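Local coordinates for hypothetical protein (Geobacillus stearothermophilus, PDB 1SFS), which is of unknown function but possibly acts as a bacterial lysozyme, having the glycoside hydrolase-like domain of the Rv2525c-like family, at residues G28-D33 and T228-R233; Q36-Q41 and K54-Y59; Q44-E49 and C224-N229; G153-P158 and V182-A187; P188-T193 and W213-G218. All coordinates share one frame; numbering follows the deposited sequence. Where two conformers were deposited one is given.

Interaction 1 (G28-D33 and T228-R233); sequences GIWGVD and TNLADR
Gly-28 meets the far strand through its backbone, its CA turned on the carbonyl of Ala-231 in a CA-H...O contact. Ile-29 forms a hydrogen-bonded antiparallel pair with Ala-231: Ile-29 N gives to Ala-231 O at 2.9 Å, and Ala-231 N returns the bond to Ile-29 O at 2.8 Å. In one of the two deposited conformers of Arg-233, and so only as a partial contact, Ile-29 CD1 lies over one face of the guanidinium, toward its rim, 3.3 Å from Arg-233 NH2. Trp-30 sits in a non-hydrogen-bonded pair with Leu-230. Its indole leaves the strand with CG anti to the backbone N (chi1 -173°), bringing the CD1 edge to within 4.1 Å of Leu-230 CD2, while CZ2 reaches the methyl of Thr-228; NE1 bonds to Tyr-217 OH. This ladder joins the first and last strands of the sheet, a closure consistent with the modified beta/alpha barrel of GH25-type lysozymes, whose last strand is also antiparallel. Gly-31 N gives to Asn-229 O at 2.9 Å, and Gly-31 O receives Asn-229 N at 2.8 Å. Val-32 pairs with Thr-228 across a non-hydrogen-bonded site. Asp-33 ends the ladder with a side-chain bond: Asn-229 ND2 meets OD2 of Asp-33 on its anti side at 2.8 Å, nearly straight (170°), carboxylate and amide planes being 45° apart. OD2 also receives Gln-216 NE2, while Asn-229 OD1 takes the indole N-H of Trp-184, fixing which way the amide is flipped.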
# COMPACT_ATOMS: atom_id res chain seq x y z
N GLY A 28 -0.99 -4.28 16.75
CA GLY A 28 -0.88 -3.49 15.47
C GLY A 28 -0.31 -2.10 15.72
O GLY A 28 -0.59 -1.43 16.70
N ILE A 29 0.53 -1.61 14.85
CA ILE A 29 1.09 -0.24 14.75
C ILE A 29 0.08 0.54 13.95
O ILE A 29 -0.42 0.06 12.95
CB ILE A 29 2.43 -0.41 13.96
CG1 ILE A 29 3.37 -1.33 14.70
CG2 ILE A 29 3.03 0.92 13.66
CD1 ILE A 29 4.09 -0.68 15.80
N TRP A 30 -0.22 1.77 14.31
CA TRP A 30 -1.28 2.55 13.68
C TRP A 30 -0.73 3.56 12.71
O TRP A 30 0.32 4.18 12.96
CB TRP A 30 -2.07 3.25 14.79
CG TRP A 30 -3.32 3.98 14.35
CD1 TRP A 30 -4.57 3.47 14.17
CD2 TRP A 30 -3.41 5.37 14.07
NE1 TRP A 30 -5.43 4.45 13.78
CE2 TRP A 30 -4.76 5.63 13.71
CE3 TRP A 30 -2.47 6.42 14.08
CZ2 TRP A 30 -5.17 6.90 13.38
CZ3 TRP A 30 -2.90 7.69 13.75
CH2 TRP A 30 -4.22 7.91 13.41
N GLY A 31 -1.45 3.75 11.62
CA GLY A 31 -1.08 4.75 10.63
C GLY A 31 -2.25 5.14 9.78
O GLY A 31 -3.39 4.77 10.06
N VAL A 32 -1.95 5.94 8.75
CA VAL A 32 -3.00 6.51 7.92
C VAL A 32 -2.57 6.46 6.46
O VAL A 32 -1.45 6.04 6.15
CB VAL A 32 -3.33 7.98 8.33
CG1 VAL A 32 -3.85 8.01 9.76
CG2 VAL A 32 -2.15 8.90 8.12
N ASP A 33 -3.44 6.86 5.56
CA ASP A 33 -3.06 7.08 4.17
C ASP A 33 -3.94 8.24 3.65
O ASP A 33 -5.03 8.49 4.18
CB ASP A 33 -3.19 5.81 3.31
CG ASP A 33 -4.57 5.29 3.20
OD1 ASP A 33 -5.34 5.88 2.37
OD2 ASP A 33 -4.93 4.32 3.90
N THR A 228 -7.62 5.07 7.81
CA THR A 228 -6.92 4.56 8.95
C THR A 228 -6.51 3.10 8.77
O THR A 228 -7.26 2.27 8.28
CB THR A 228 -7.72 4.74 10.26
OG1 THR A 228 -8.99 4.09 10.15
CG2 THR A 228 -7.96 6.22 10.56
N ASN A 229 -5.28 2.82 9.24
CA ASN A 229 -4.64 1.52 9.02
C ASN A 229 -4.00 1.03 10.30
O ASN A 229 -3.62 1.80 11.19
CB ASN A 229 -3.53 1.64 7.99
CG ASN A 229 -4.04 2.09 6.65
OD1 ASN A 229 -4.60 1.33 5.90
ND2 ASN A 229 -3.81 3.36 6.33
N LEU A 230 -3.82 -0.29 10.35
CA LEU A 230 -2.99 -0.97 11.32
C LEU A 230 -1.96 -1.82 10.58
O LEU A 230 -2.23 -2.27 9.46
CB LEU A 230 -3.79 -1.83 12.26
CG LEU A 230 -4.68 -1.07 13.26
CD1 LEU A 230 -5.76 -1.99 13.79
CD2 LEU A 230 -3.83 -0.51 14.36
N ALA A 231 -0.84 -2.09 11.19
CA ALA A 231 0.22 -2.89 10.57
C ALA A 231 0.85 -3.84 11.54
O ALA A 231 0.93 -3.58 12.75
CB ALA A 231 1.29 -2.01 9.97
N ASP A 232 1.39 -4.92 10.99
CA ASP A 232 2.34 -5.77 11.65
C ASP A 232 3.67 -5.02 11.71
O ASP A 232 4.08 -4.39 10.73
CB ASP A 232 2.47 -7.04 10.82
CG ASP A 232 3.34 -8.15 11.41
OD1 ASP A 232 4.54 -7.91 11.58
OD2 ASP A 232 2.81 -9.23 11.67
N ARG A 233 4.35 -5.03 12.86
CA ARG A 233 5.59 -4.22 13.00
C ARG A 233 6.67 -4.60 12.00
O ARG A 233 7.56 -3.80 11.68
CB ARG A 233 6.09 -4.30 14.45
CG ARG A 233 6.96 -3.12 14.87
CD ARG A 233 7.37 -3.11 16.34
NE ARG A 233 6.90 -1.91 17.05
CZ ARG A 233 6.11 -1.84 18.12
NH1 ARG A 233 5.60 -2.90 18.75
NH2 ARG A 233 5.77 -0.66 18.62

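Interaction 2 (Q36-Q41 and K54-Y59); sequences QVVTDQ and KFWGRY
Val-38 sets its CG2 methyl over the face of the Trp-56 indole, 3.4 Å from the centroid of the five-membered ring and 13° off its normal, a close CH-pi contact. The other methyl, CG1, rides above the six-membered ring, 3.9 Å from Trp-56 CH2, so both branches of the valine press on the indole. Trp-56 stands up from its strand to meet them, and its NE1 is held by Ser-34 OG, which helps fix the turn of the ring. Arg-58 makes the second half of the contact with its aliphatic part and one flat face. Bends at chi2 and chi3 (-68° and -65°) fold the chain back, bringing CD to 3.8 Å from Val-38 CG2 and the guanidinium under the backbone of Gln-36 and Val-37. The Gln-36 carbonyl O lies 3.2 Å above the guanidinium plane, poorly angled for a hydrogen bond with NE. The charge is met elsewhere, by a salt bridge from NE to Glu-74 and a bond from NH2 to Glu-68 O. The contact belongs to the beta-alpha-beta unit of strand 29-33, helix 40-49 and strand 55-59: Leu-42, Phe-43 and Val-46 of that helix also touch Trp-56, and helix 72-80 packs Ile-78 on Val-38.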
# COMPACT_ATOMS: atom_id res chain seq x y z
N GLN A 36 -4.13 13.12 -0.79
CA GLN A 36 -3.47 14.43 -0.88
C GLN A 36 -2.13 14.41 -0.13
O GLN A 36 -1.82 13.59 0.72
CB GLN A 36 -4.44 15.54 -0.48
CG GLN A 36 -4.60 15.58 0.98
CD GLN A 36 -5.77 16.52 1.35
OE1 GLN A 36 -6.94 16.22 1.23
NE2 GLN A 36 -5.45 17.70 1.88
N VAL A 37 -1.31 15.41 -0.50
CA VAL A 37 -0.01 15.67 0.10
C VAL A 37 -0.10 15.87 1.61
O VAL A 37 -1.01 16.58 2.11
CB VAL A 37 0.61 16.92 -0.55
CG1 VAL A 37 1.83 17.48 0.18
CG2 VAL A 37 0.90 16.63 -2.00
N VAL A 38 0.89 15.32 2.29
CA VAL A 38 1.02 15.57 3.73
C VAL A 38 1.68 16.92 3.91
O VAL A 38 2.90 17.02 3.90
CB VAL A 38 1.83 14.49 4.41
CG1 VAL A 38 1.77 14.68 5.92
CG2 VAL A 38 1.32 13.10 4.07
N THR A 39 0.92 17.94 4.11
CA THR A 39 1.40 19.24 4.58
C THR A 39 1.51 19.19 6.07
O THR A 39 0.96 18.30 6.75
CB THR A 39 0.40 20.32 4.14
OG1 THR A 39 -0.82 20.02 4.80
CG2 THR A 39 0.28 20.42 2.62
N ASP A 40 2.17 20.19 6.65
CA ASP A 40 2.19 20.27 8.11
C ASP A 40 0.80 20.38 8.67
O ASP A 40 0.47 19.77 9.69
CB ASP A 40 3.02 21.42 8.65
CG ASP A 40 3.13 21.34 10.20
OD1 ASP A 40 3.71 20.39 10.75
OD2 ASP A 40 2.67 22.27 10.91
N GLN A 41 -0.05 21.14 7.96
CA GLN A 41 -1.46 21.29 8.38
C GLN A 41 -2.18 19.95 8.45
O GLN A 41 -2.84 19.70 9.47
CB GLN A 41 -2.18 22.31 7.52
CG GLN A 41 -1.80 23.73 7.93
CD GLN A 41 -2.40 24.34 9.17
OE1 GLN A 41 -3.15 23.70 9.89
NE2 GLN A 41 -2.14 25.61 9.51
N LYS A 54 2.38 6.12 12.60
CA LYS A 54 3.73 5.60 12.47
C LYS A 54 4.12 5.45 11.00
O LYS A 54 5.32 5.37 10.68
CB LYS A 54 3.90 4.29 13.22
CG LYS A 54 3.53 4.37 14.67
CD LYS A 54 3.87 5.62 15.45
CE LYS A 54 3.38 5.68 16.90
NZ LYS A 54 1.84 5.67 17.07
N PHE A 55 3.14 5.45 10.12
CA PHE A 55 3.34 5.34 8.69
C PHE A 55 2.21 6.08 8.01
O PHE A 55 1.14 6.28 8.60
CB PHE A 55 3.46 3.89 8.21
CG PHE A 55 2.23 3.05 8.51
CD1 PHE A 55 1.22 2.94 7.56
CD2 PHE A 55 2.07 2.42 9.72
CE1 PHE A 55 0.09 2.18 7.85
CE2 PHE A 55 0.93 1.65 10.00
CZ PHE A 55 -0.05 1.53 9.05
N TRP A 56 2.48 6.48 6.77
CA TRP A 56 1.52 7.30 6.01
C TRP A 56 1.55 6.83 4.57
O TRP A 56 2.57 6.99 3.88
CB TRP A 56 1.84 8.77 6.17
CG TRP A 56 0.68 9.70 5.83
CD1 TRP A 56 -0.08 9.70 4.71
CD2 TRP A 56 0.18 10.76 6.66
NE1 TRP A 56 -1.04 10.68 4.80
CE2 TRP A 56 -0.89 11.34 5.96
CE3 TRP A 56 0.52 11.24 7.91
CZ2 TRP A 56 -1.61 12.41 6.50
CZ3 TRP A 56 -0.19 12.31 8.44
CH2 TRP A 56 -1.24 12.87 7.72
N GLY A 57 0.48 6.23 4.09
CA GLY A 57 0.36 5.78 2.72
C GLY A 57 0.17 6.98 1.78
O GLY A 57 -0.68 7.82 2.00
N ARG A 58 0.99 7.01 0.75
CA ARG A 58 1.01 8.09 -0.22
C ARG A 58 1.32 7.55 -1.59
O ARG A 58 1.93 6.50 -1.76
CB ARG A 58 2.07 9.13 0.17
CG ARG A 58 1.69 9.95 1.39
CD ARG A 58 0.50 10.91 1.13
NE ARG A 58 0.92 11.89 0.13
CZ ARG A 58 0.52 11.97 -1.11
NH1 ARG A 58 -0.49 11.22 -1.59
NH2 ARG A 58 1.13 12.82 -1.91
N TYR A 59 0.91 8.30 -2.61
CA TYR A 59 0.96 7.85 -4.00
C TYR A 59 2.22 8.29 -4.70
O TYR A 59 2.67 9.43 -4.61
CB TYR A 59 -0.32 8.33 -4.74
CG TYR A 59 -1.50 7.69 -4.13
CD1 TYR A 59 -2.14 8.22 -3.02
CD2 TYR A 59 -1.95 6.44 -4.57
CE1 TYR A 59 -3.21 7.58 -2.42
CE2 TYR A 59 -3.01 5.80 -4.00
CZ TYR A 59 -3.66 6.35 -2.93
OH TYR A 59 -4.70 5.74 -2.30

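Interaction 3 (Q44-E49 and C224-N229); sequences QCVRTE and CPVDTN
Cys-45 and Cys-224 are joined by a disulfide, SG to SG 2.1 Å, that ties a helix to the loop entering the last strand. The sulfur of Cys-45 leaves the helix anti to the backbone N (chi1 -177°), whereas that of Cys-224 lies beside its own N; the bridge turns with chi3 at -100°, a left-handed twist. Packing is tightest on the inner flank. Val-46, the next residue on the helix, sets its CG2 methyl 4.0 Å from Cys-224 CB and 3.8 Å from Val-226 CG1, while its backbone N comes within 3.5 Å of the Cys-224 sulfur. This apolar patch continues inward, both valines touching Val-32 and Trp-56. The outer flank is looser: Glu-49 brings the start of its side chain near, CB 4.0 Å from Cys-224 SG, before its end turns away. Facing away from the loop, exposed Arg-47 bonds instead to its own helix, gripping Gln-44 OE1 side-on with NE at 2.8 Å and NH1 at 2.9 Å. Exposed Thr-48 folds its OG1 back to Gln-44 O, a carbonyl that also takes the Thr-48 N-H. An inverse gamma turn centred on Pro-225 links the cystine to Val-226. The whole is a disulfide cross-link from the first helix to the loop leading into the last strand of what is probably a modified beta/alpha barrel, so that elements from the two ends of the chain are covalently joined.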
# COMPACT_ATOMS: atom_id res chain seq x y z
N GLN A 44 -0.70 17.81 11.34
CA GLN A 44 -1.19 18.25 12.66
C GLN A 44 -2.64 17.92 12.86
O GLN A 44 -3.02 17.61 14.02
CB GLN A 44 -0.92 19.76 12.80
CG GLN A 44 0.54 20.17 12.78
CD GLN A 44 1.49 19.54 13.77
OE1 GLN A 44 1.07 19.05 14.82
NE2 GLN A 44 2.77 19.46 13.46
N CYS A 45 -3.47 17.96 11.83
CA CYS A 45 -4.86 17.51 11.96
C CYS A 45 -4.89 16.10 12.46
O CYS A 45 -5.58 15.76 13.43
CB CYS A 45 -5.63 17.58 10.63
SG CYS A 45 -7.38 17.14 10.67
N VAL A 46 -4.17 15.23 11.79
CA VAL A 46 -4.16 13.82 12.21
C VAL A 46 -3.64 13.65 13.63
O VAL A 46 -4.22 12.99 14.46
CB VAL A 46 -3.38 12.98 11.20
CG1 VAL A 46 -3.21 11.55 11.69
CG2 VAL A 46 -4.09 12.96 9.84
N ARG A 47 -2.48 14.26 13.89
CA ARG A 47 -1.75 14.10 15.15
C ARG A 47 -2.68 14.48 16.28
O ARG A 47 -2.73 13.75 17.31
CB ARG A 47 -0.46 14.93 15.23
CG ARG A 47 0.36 14.69 16.53
CD ARG A 47 1.69 15.45 16.50
NE ARG A 47 1.56 16.88 16.60
CZ ARG A 47 1.44 17.56 17.75
NH1 ARG A 47 1.34 18.90 17.67
NH2 ARG A 47 1.44 16.88 18.91
N THR A 48 -3.42 15.56 16.19
CA THR A 48 -4.20 16.09 17.28
C THR A 48 -5.62 15.55 17.29
O THR A 48 -6.26 15.47 18.36
CB THR A 48 -4.22 17.63 17.28
OG1 THR A 48 -4.80 18.12 16.07
CG2 THR A 48 -2.81 18.22 17.38
N GLU A 49 -6.20 15.19 16.14
CA GLU A 49 -7.58 14.71 16.05
C GLU A 49 -7.73 13.18 16.03
O GLU A 49 -8.84 12.69 16.35
CB GLU A 49 -8.31 15.16 14.79
CG GLU A 49 -8.46 16.65 14.65
CD GLU A 49 -9.50 17.34 15.51
OE1 GLU A 49 -10.52 16.72 15.89
OE2 GLU A 49 -9.33 18.54 15.79
N CYS A 224 -10.37 14.47 9.48
CA CYS A 224 -9.22 14.70 8.65
C CYS A 224 -9.40 13.81 7.40
O CYS A 224 -9.95 12.71 7.57
CB CYS A 224 -7.82 14.38 9.25
SG CYS A 224 -7.51 15.05 10.89
N PRO A 225 -8.99 14.26 6.24
CA PRO A 225 -9.25 13.52 5.00
C PRO A 225 -8.23 12.42 4.76
O PRO A 225 -7.39 12.41 3.86
CB PRO A 225 -9.17 14.61 3.93
CG PRO A 225 -8.16 15.57 4.49
CD PRO A 225 -8.44 15.58 5.98
N VAL A 226 -8.31 11.40 5.63
CA VAL A 226 -7.43 10.26 5.62
C VAL A 226 -8.19 8.97 5.86
O VAL A 226 -9.33 8.97 6.39
CB VAL A 226 -6.33 10.39 6.69
CG1 VAL A 226 -5.56 11.69 6.56
CG2 VAL A 226 -6.86 10.26 8.13
N ASP A 227 -7.58 7.88 5.50
CA ASP A 227 -8.01 6.53 5.88
C ASP A 227 -7.14 6.06 7.03
O ASP A 227 -6.03 6.54 7.22
CB ASP A 227 -7.85 5.56 4.74
CG ASP A 227 -8.50 6.10 3.49
OD1 ASP A 227 -7.84 6.09 2.40
OD2 ASP A 227 -9.66 6.53 3.48
N THR A 228 -7.62 5.07 7.81
CA THR A 228 -6.92 4.56 8.95
C THR A 228 -6.51 3.10 8.77
O THR A 228 -7.26 2.27 8.28
CB THR A 228 -7.72 4.74 10.26
OG1 THR A 228 -8.99 4.09 10.15
CG2 THR A 228 -7.96 6.22 10.56
N ASN A 229 -5.28 2.82 9.24
CA ASN A 229 -4.64 1.52 9.02
C ASN A 229 -4.00 1.03 10.30
O ASN A 229 -3.62 1.80 11.19
CB ASN A 229 -3.53 1.64 7.99
CG ASN A 229 -4.04 2.09 6.65
OD1 ASN A 229 -4.60 1.33 5.90
ND2 ASN A 229 -3.81 3.36 6.33

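Interaction 4 (G153-P158 and V182-A187); sequences GLYADP and VIWSAA
Four backbone hydrogen bonds zip Gly-153 to Ala-156 and Val-182 to Ser-185 into a parallel ladder. Leu-154 N gives to Val-182 O (2.8 Å) and Leu-154 O takes Trp-184 N (2.9 Å); Ala-156 does the same between Trp-184 O and Ala-186 N. CA-H...O contacts run beside them, with Tyr-155 CA 3.2 Å from Trp-184 O. The aromatic contact is T-shaped: in the tyrosine conformer described, the CD1 edge of Tyr-155 points onto the indole face of Trp-184, 3.5 Å from CD2, the planes 70° apart. Both rings leave their strands anti to the backbone N (chi1 167° and 179°), on the same face of the sheet. Replacing Trp-184 with an alanine would probably open a gap against the Tyr-155 edge and leave Asn-229 OD1 without the indole N-H it accepts. Apolar contacts pair Tyr-155 CZ with Ala-186 CB (3.9 Å) and Leu-154 CB with Ile-183 CG1 (4.4 Å). Separately, one conformer of the Pro-158 ring makes van der Waals contact with the Ser-185 hydroxyl, which bonds to Ala-204 O. Strand 122-126 pairs with the other edge of 151-156 and strand 211-218 with the other edge of 182-185, while helix 163-173 packs Phe-163 and Tyr-167 on the Leu-154 face.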
# COMPACT_ATOMS: atom_id res chain seq x y z
N GLY A 153 4.58 -5.01 -2.98
CA GLY A 153 3.39 -4.93 -2.15
C GLY A 153 2.15 -5.00 -2.99
O GLY A 153 2.15 -4.57 -4.17
N LEU A 154 1.06 -5.51 -2.42
CA LEU A 154 -0.23 -5.60 -3.08
C LEU A 154 -1.27 -5.04 -2.13
O LEU A 154 -1.46 -5.60 -1.06
CB LEU A 154 -0.55 -7.06 -3.41
CG LEU A 154 0.45 -7.76 -4.33
CD1 LEU A 154 0.28 -9.27 -4.26
CD2 LEU A 154 0.32 -7.27 -5.74
N TYR A 155 -1.92 -3.92 -2.48
CA TYR A 155 -3.08 -3.38 -1.76
C TYR A 155 -4.29 -3.92 -2.50
O TYR A 155 -4.45 -3.67 -3.70
CB TYR A 155 -3.17 -1.88 -1.75
CG TYR A 155 -4.48 -1.26 -1.31
CD1 TYR A 155 -4.79 -1.11 0.05
CD2 TYR A 155 -5.44 -0.81 -2.23
CE1 TYR A 155 -6.00 -0.52 0.45
CE2 TYR A 155 -6.61 -0.23 -1.84
CZ TYR A 155 -6.88 -0.08 -0.50
OH TYR A 155 -8.13 0.50 -0.13
N ALA A 156 -5.11 -4.63 -1.74
CA ALA A 156 -6.23 -5.32 -2.38
C ALA A 156 -7.23 -5.76 -1.34
O ALA A 156 -6.96 -5.79 -0.14
CB ALA A 156 -5.73 -6.49 -3.16
N ASP A 157 -8.40 -6.13 -1.84
CA ASP A 157 -9.47 -6.69 -1.03
C ASP A 157 -9.54 -8.18 -1.28
O ASP A 157 -9.97 -8.60 -2.36
CB ASP A 157 -10.78 -6.03 -1.40
CG ASP A 157 -11.93 -6.37 -0.52
OD1 ASP A 157 -11.87 -7.49 0.10
OD2 ASP A 157 -12.89 -5.57 -0.41
N PRO A 158 -9.08 -8.96 -0.32
CA PRO A 158 -9.14 -10.41 -0.44
C PRO A 158 -10.55 -11.01 -0.35
O PRO A 158 -10.56 -12.25 -0.45
CB PRO A 158 -8.34 -10.93 0.77
CG PRO A 158 -7.48 -9.77 1.19
CD PRO A 158 -8.33 -8.57 0.88
N VAL A 182 4.03 -8.64 -0.01
CA VAL A 182 3.36 -8.22 1.21
C VAL A 182 2.00 -7.65 0.84
O VAL A 182 1.92 -6.82 -0.06
CB VAL A 182 4.21 -7.21 1.99
CG1 VAL A 182 3.49 -6.69 3.20
CG2 VAL A 182 5.54 -7.84 2.37
N ILE A 183 0.96 -8.11 1.53
CA ILE A 183 -0.39 -7.64 1.28
C ILE A 183 -0.81 -6.60 2.32
O ILE A 183 -0.61 -6.78 3.52
CB ILE A 183 -1.39 -8.82 1.24
CG1 ILE A 183 -1.07 -9.74 0.05
CG2 ILE A 183 -2.83 -8.35 1.18
CD1 ILE A 183 -1.93 -10.99 -0.01
N TRP A 184 -1.41 -5.54 1.79
CA TRP A 184 -2.16 -4.54 2.51
C TRP A 184 -3.62 -4.81 2.20
O TRP A 184 -4.07 -4.59 1.08
CB TRP A 184 -1.71 -3.15 2.05
CG TRP A 184 -2.39 -1.97 2.68
CD1 TRP A 184 -3.34 -1.92 3.65
CD2 TRP A 184 -2.11 -0.63 2.31
NE1 TRP A 184 -3.67 -0.61 3.92
CE2 TRP A 184 -2.94 0.20 3.11
CE3 TRP A 184 -1.25 -0.06 1.38
CZ2 TRP A 184 -2.92 1.59 3.01
CZ3 TRP A 184 -1.25 1.31 1.28
CH2 TRP A 184 -2.08 2.11 2.09
N SER A 185 -4.34 -5.36 3.19
CA SER A 185 -5.71 -5.78 2.98
C SER A 185 -6.68 -4.67 3.26
O SER A 185 -6.59 -4.00 4.30
CB SER A 185 -6.00 -6.96 3.92
OG SER A 185 -7.34 -7.34 3.74
N ALA A 186 -7.66 -4.50 2.37
CA ALA A 186 -8.72 -3.53 2.48
C ALA A 186 -10.01 -4.08 3.05
O ALA A 186 -11.06 -3.48 2.88
CB ALA A 186 -8.98 -2.90 1.11
N ALA A 187 -9.95 -5.19 3.79
CA ALA A 187 -11.14 -5.78 4.40
C ALA A 187 -10.76 -6.49 5.68
O ALA A 187 -9.62 -6.99 5.78
CB ALA A 187 -11.73 -6.84 3.44

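Interaction 5 (P188-T193 and W213-G218); sequences PRPGTT and WVWQYG
Pro-188 and Trp-215 share the first of the direct hydrogen bonds: the indole NE1 gives to Pro-188 O at 2.8 Å, in the carbonyl plane but somewhat bent (144°). The second, Gly-191 N to Tyr-217 O at 2.9 Å, is straighter. At the far end the hydroxyls of Tyr-217 and Thr-193 OG1 lie 2.8 Å apart. One water bridges the segments, accepting from Arg-189 NE at 2.7 Å and lying within bonding distance of both oxygens of Gln-216, O and OE1. Apolar contacts flank these bonds. Pro-188 CG and Pro-190 CD both touch Trp-215 CZ2, the latter at 3.9 Å; within the strand itself, Tyr-217 CB covers one face of the indole. A leucine in place of Trp-215 would probably leave Pro-188 O without its N-H donor and the two prolines with less surface to lean on. Shape matters as well: Tyr-217 takes the crowded position (chi1 72°), bringing its ring edge beside Gly-191 O, and a side chain on Gly-218 would clash with Gly-191 and Thr-192. These two strand residues form a classic beta bulge opposite Thr-228. The chemistry implies a proline-rich loop, with a cis peptide before Pro-188, held to the strand end by a mixed seam: a few hydrogen bonds and one bridging water beside proline-aromatic packing.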
# COMPACT_ATOMS: atom_id res chain seq x y z
N PRO A 188 -11.67 -6.63 6.62
CA PRO A 188 -12.97 -5.93 6.66
C PRO A 188 -12.75 -4.47 7.00
O PRO A 188 -11.62 -4.04 7.30
CB PRO A 188 -13.73 -6.68 7.78
CG PRO A 188 -12.63 -7.07 8.69
CD PRO A 188 -11.45 -7.44 7.83
N ARG A 189 -13.81 -3.69 6.97
CA ARG A 189 -13.72 -2.26 7.12
C ARG A 189 -14.71 -1.76 8.16
O ARG A 189 -15.79 -1.21 7.85
CB ARG A 189 -14.01 -1.63 5.75
CG ARG A 189 -13.69 -0.17 5.63
CD ARG A 189 -13.97 0.41 4.23
NE ARG A 189 -13.19 -0.32 3.28
CZ ARG A 189 -13.51 -0.74 2.08
NH1 ARG A 189 -14.67 -0.44 1.53
NH2 ARG A 189 -12.59 -1.45 1.42
N PRO A 190 -14.44 -2.01 9.44
CA PRO A 190 -15.38 -1.60 10.50
C PRO A 190 -15.53 -0.09 10.61
O PRO A 190 -16.58 0.33 11.08
CB PRO A 190 -14.74 -2.18 11.77
CG PRO A 190 -13.26 -2.32 11.46
CD PRO A 190 -13.29 -2.73 9.99
N GLY A 191 -14.57 0.70 10.15
CA GLY A 191 -14.70 2.15 10.14
C GLY A 191 -13.53 2.83 10.80
O GLY A 191 -12.81 2.26 11.64
N THR A 192 -13.29 4.07 10.46
CA THR A 192 -12.20 4.82 11.01
C THR A 192 -12.39 5.02 12.53
O THR A 192 -13.50 5.14 13.02
CB THR A 192 -11.98 6.17 10.32
OG1 THR A 192 -13.17 6.96 10.45
CG2 THR A 192 -11.61 6.00 8.86
N THR A 193 -11.27 5.11 13.24
CA THR A 193 -11.23 5.43 14.65
C THR A 193 -10.00 6.27 14.92
O THR A 193 -9.01 6.28 14.17
CB THR A 193 -11.13 4.21 15.59
OG1 THR A 193 -9.85 3.61 15.48
CG2 THR A 193 -12.16 3.12 15.32
N TRP A 213 0.46 -7.78 6.20
CA TRP A 213 1.12 -6.94 7.16
C TRP A 213 0.54 -5.56 7.31
O TRP A 213 1.01 -4.79 8.13
CB TRP A 213 2.62 -6.82 6.86
CG TRP A 213 3.39 -8.09 7.05
CD1 TRP A 213 2.96 -9.29 7.51
CD2 TRP A 213 4.80 -8.21 6.74
NE1 TRP A 213 4.05 -10.18 7.52
CE2 TRP A 213 5.16 -9.53 7.05
CE3 TRP A 213 5.74 -7.30 6.23
CZ2 TRP A 213 6.46 -9.98 6.85
CZ3 TRP A 213 7.04 -7.75 6.05
CH2 TRP A 213 7.33 -9.05 6.36
N VAL A 214 -0.45 -5.20 6.52
CA VAL A 214 -1.14 -3.93 6.63
C VAL A 214 -2.63 -4.17 6.50
O VAL A 214 -3.03 -5.04 5.72
CB VAL A 214 -0.68 -2.87 5.60
CG1 VAL A 214 -0.85 -1.47 6.17
CG2 VAL A 214 0.74 -3.12 5.10
N TRP A 215 -3.45 -3.38 7.18
CA TRP A 215 -4.88 -3.52 7.17
C TRP A 215 -5.51 -2.12 7.14
O TRP A 215 -5.35 -1.36 8.12
CB TRP A 215 -5.35 -4.26 8.42
CG TRP A 215 -6.82 -4.42 8.53
CD1 TRP A 215 -7.75 -4.51 7.55
CD2 TRP A 215 -7.57 -4.49 9.75
NE1 TRP A 215 -9.00 -4.65 8.07
CE2 TRP A 215 -8.92 -4.63 9.43
CE3 TRP A 215 -7.20 -4.43 11.10
CZ2 TRP A 215 -9.91 -4.72 10.41
CZ3 TRP A 215 -8.18 -4.52 12.07
CH2 TRP A 215 -9.51 -4.66 11.72
N GLN A 216 -6.22 -1.78 6.10
CA GLN A 216 -7.01 -0.54 6.04
C GLN A 216 -8.36 -0.86 6.69
O GLN A 216 -9.22 -1.47 6.06
CB GLN A 216 -7.15 -0.03 4.64
CG GLN A 216 -7.68 1.40 4.60
CD GLN A 216 -7.87 1.81 3.17
OE1 GLN A 216 -8.73 1.21 2.50
NE2 GLN A 216 -7.09 2.76 2.71
N TYR A 217 -8.53 -0.48 7.95
CA TYR A 217 -9.74 -0.82 8.66
C TYR A 217 -10.84 0.22 8.57
O TYR A 217 -11.98 -0.05 8.96
CB TYR A 217 -9.42 -1.17 10.12
CG TYR A 217 -9.05 -0.01 10.97
CD1 TYR A 217 -10.00 0.70 11.67
CD2 TYR A 217 -7.73 0.37 11.20
CE1 TYR A 217 -9.66 1.76 12.49
CE2 TYR A 217 -7.38 1.42 12.00
CZ TYR A 217 -8.35 2.13 12.68
OH TYR A 217 -7.99 3.17 13.48
N GLY A 218 -10.52 1.40 8.03
CA GLY A 218 -11.53 2.40 7.83
C GLY A 218 -11.13 3.37 6.74
O GLY A 218 -9.94 3.64 6.55
O HOH W 1 -10.49 -0.47 3.68

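Overall arrangement
All five contacts belong to one closed sheet or its coverings. Interaction 1 joins its first and last strands; interaction 5, with its centre 9 Å away, lies on the strand next to 227-231, and interaction 4, 13 Å from interaction 1, lies further along. Inside the sheet a polar cluster of side chains around Asn-229 and Gln-216 connects interactions 1, 4 and 5. Interactions 2 and 3, centres 9 Å apart, share helix 40-49 outside the sheet, with Trp-56 against Val-46. No ligand marks a site; if the protein is a glycoside hydrolase, one would be expected near Asp-33, at the C-terminal ends of the parallel strands, but none is established.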